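Local structure of putative glycosyltransferase (GalT1) (Streptococcus parasanguinis, 4PHR) at residues 146-151 with 166-171. The protein is probably a glycosyltransferase, of which this chain is the GT-D-fold domain, with UDP and manganese bound. Residues are numbered along the deposited sequence; the frame is centred on the assembly and turned at random.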
# COMPACT_ATOMS: atom_id res chain seq x y z
N LYS A 146 -11.45 15.43 -5.21
CA LYS A 146 -12.13 14.63 -4.21
C LYS A 146 -11.87 15.17 -2.81
O LYS A 146 -10.82 15.76 -2.54
CB LYS A 146 -11.66 13.17 -4.27
CG LYS A 146 -11.85 12.50 -5.61
CD LYS A 146 -13.32 12.40 -5.98
CE LYS A 146 -13.55 11.38 -7.08
NZ LYS A 146 -12.81 11.73 -8.32
N ASP A 147 -12.83 14.96 -1.92
CA ASP A 147 -12.60 15.17 -0.49
C ASP A 147 -12.03 13.89 0.08
O ASP A 147 -12.62 12.82 -0.07
CB ASP A 147 -13.91 15.52 0.22
CG ASP A 147 -14.47 16.86 -0.23
OD1 ASP A 147 -13.74 17.88 -0.12
OD2 ASP A 147 -15.62 16.90 -0.69
N LEU A 148 -10.87 13.99 0.73
CA LEU A 148 -10.15 12.82 1.19
C LEU A 148 -10.23 12.62 2.69
O LEU A 148 -10.21 13.58 3.46
CB LEU A 148 -8.67 12.92 0.82
CG LEU A 148 -8.34 13.03 -0.66
CD1 LEU A 148 -6.84 13.16 -0.88
CD2 LEU A 148 -8.92 11.82 -1.39
N LEU A 149 -10.28 11.35 3.09
CA LEU A 149 -9.98 10.96 4.46
C LEU A 149 -8.74 10.08 4.38
O LEU A 149 -8.79 9.01 3.77
CB LEU A 149 -11.14 10.20 5.09
CG LEU A 149 -10.90 9.67 6.51
CD1 LEU A 149 -10.58 10.81 7.47
CD2 LEU A 149 -12.11 8.88 7.00
N ILE A 150 -7.63 10.54 4.94
CA ILE A 150 -6.40 9.77 4.93
C ILE A 150 -6.20 9.16 6.30
O ILE A 150 -6.19 9.87 7.30
CB ILE A 150 -5.18 10.66 4.57
CG1 ILE A 150 -5.32 11.22 3.14
CG2 ILE A 150 -3.88 9.88 4.76
CD1 ILE A 150 -4.20 12.16 2.75
N VAL A 151 -6.08 7.84 6.33
CA VAL A 151 -5.86 7.11 7.57
C VAL A 151 -4.43 6.60 7.49
O VAL A 151 -4.10 5.80 6.62
CB VAL A 151 -6.85 5.93 7.71
CG1 VAL A 151 -6.66 5.21 9.05
CG2 VAL A 151 -8.29 6.42 7.56
N VAL A 166 -2.23 17.99 -3.89
CA VAL A 166 -2.60 19.40 -4.02
C VAL A 166 -3.98 19.60 -4.66
O VAL A 166 -4.69 20.56 -4.33
CB VAL A 166 -1.53 20.22 -4.77
CG1 VAL A 166 -1.49 19.87 -6.25
CG2 VAL A 166 -1.78 21.71 -4.59
N ALA A 167 -4.36 18.70 -5.55
CA ALA A 167 -5.61 18.87 -6.29
C ALA A 167 -6.83 18.23 -5.60
O ALA A 167 -7.95 18.31 -6.10
CB ALA A 167 -5.47 18.38 -7.73
N ALA A 168 -6.60 17.61 -4.45
CA ALA A 168 -7.71 17.15 -3.63
C ALA A 168 -8.47 18.37 -3.11
O ALA A 168 -7.86 19.38 -2.76
CB ALA A 168 -7.21 16.31 -2.47
N SER A 169 -9.80 18.28 -3.06
CA SER A 169 -10.60 19.42 -2.61
C SER A 169 -10.44 19.71 -1.12
O SER A 169 -10.50 20.85 -0.68
CB SER A 169 -12.07 19.19 -2.93
OG SER A 169 -12.25 19.19 -4.33
N SER A 170 -10.27 18.65 -0.33
CA SER A 170 -10.01 18.82 1.09
C SER A 170 -9.36 17.55 1.60
O SER A 170 -9.48 16.48 0.99
CB SER A 170 -11.29 19.13 1.85
OG SER A 170 -12.11 17.98 1.95
N ILE A 171 -8.68 17.66 2.73
CA ILE A 171 -8.06 16.52 3.38
C ILE A 171 -8.35 16.53 4.86
O ILE A 171 -8.16 17.54 5.53
CB ILE A 171 -6.53 16.52 3.20
CG1 ILE A 171 -6.18 16.45 1.71
CG2 ILE A 171 -5.89 15.37 3.97
CD1 ILE A 171 -4.70 16.49 1.47
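Residues 147-151 open strand 147-153, and the loop 166-169 leads into strand 170-176 beside it; the two strands run parallel in the five-stranded sheet of the GT-D-type glycosyltransferase domain. Asp147 pairs with Ser170 and Leu148 with Ile171, the latter two CA atoms 4.8 Å apart. Leu148 N gives a nearly straight bond to Ser170 O (2.9 Å, 168° at the hydrogen). Leu148 is also hydrogen-bonded to the backbone of Lys172, which carries the pairing onward, and its O takes a bond from Arg199 NH1. Just ahead of the first bridge the incoming loop is tied down by a more bent bond, 139° at the hydrogen, from Ser169 N to Lys146 O at 2.8 Å; the donor sits well above the carbonyl plane.

The face with Leu148, Ile150 and Ile171 is apolar. Leu148, its CG beside its own backbone N, lays CD1 against the methyl of Ala168, with CD1 to CB at 3.5 Å. Further along, the two isoleucines meet at a slant, Ile150 CD1 against Ile171 CG2 at 3.8 Å, and Phe165 leans on both. The side chain of Ile150 lies about 9 Å from bound UDP, near the nucleotide site but not in contact with it.

On the other face the contact is polar. Ser170 holds OG between its backbone N and carbonyl carbon (chi1 73°), and Arg199, just ahead of strand 200-204, bonds to that same oxygen through NH1. From this position Ser170 OG donates to Asp147 OD1 across 2.6 Å, approaching from above the carboxylate plane.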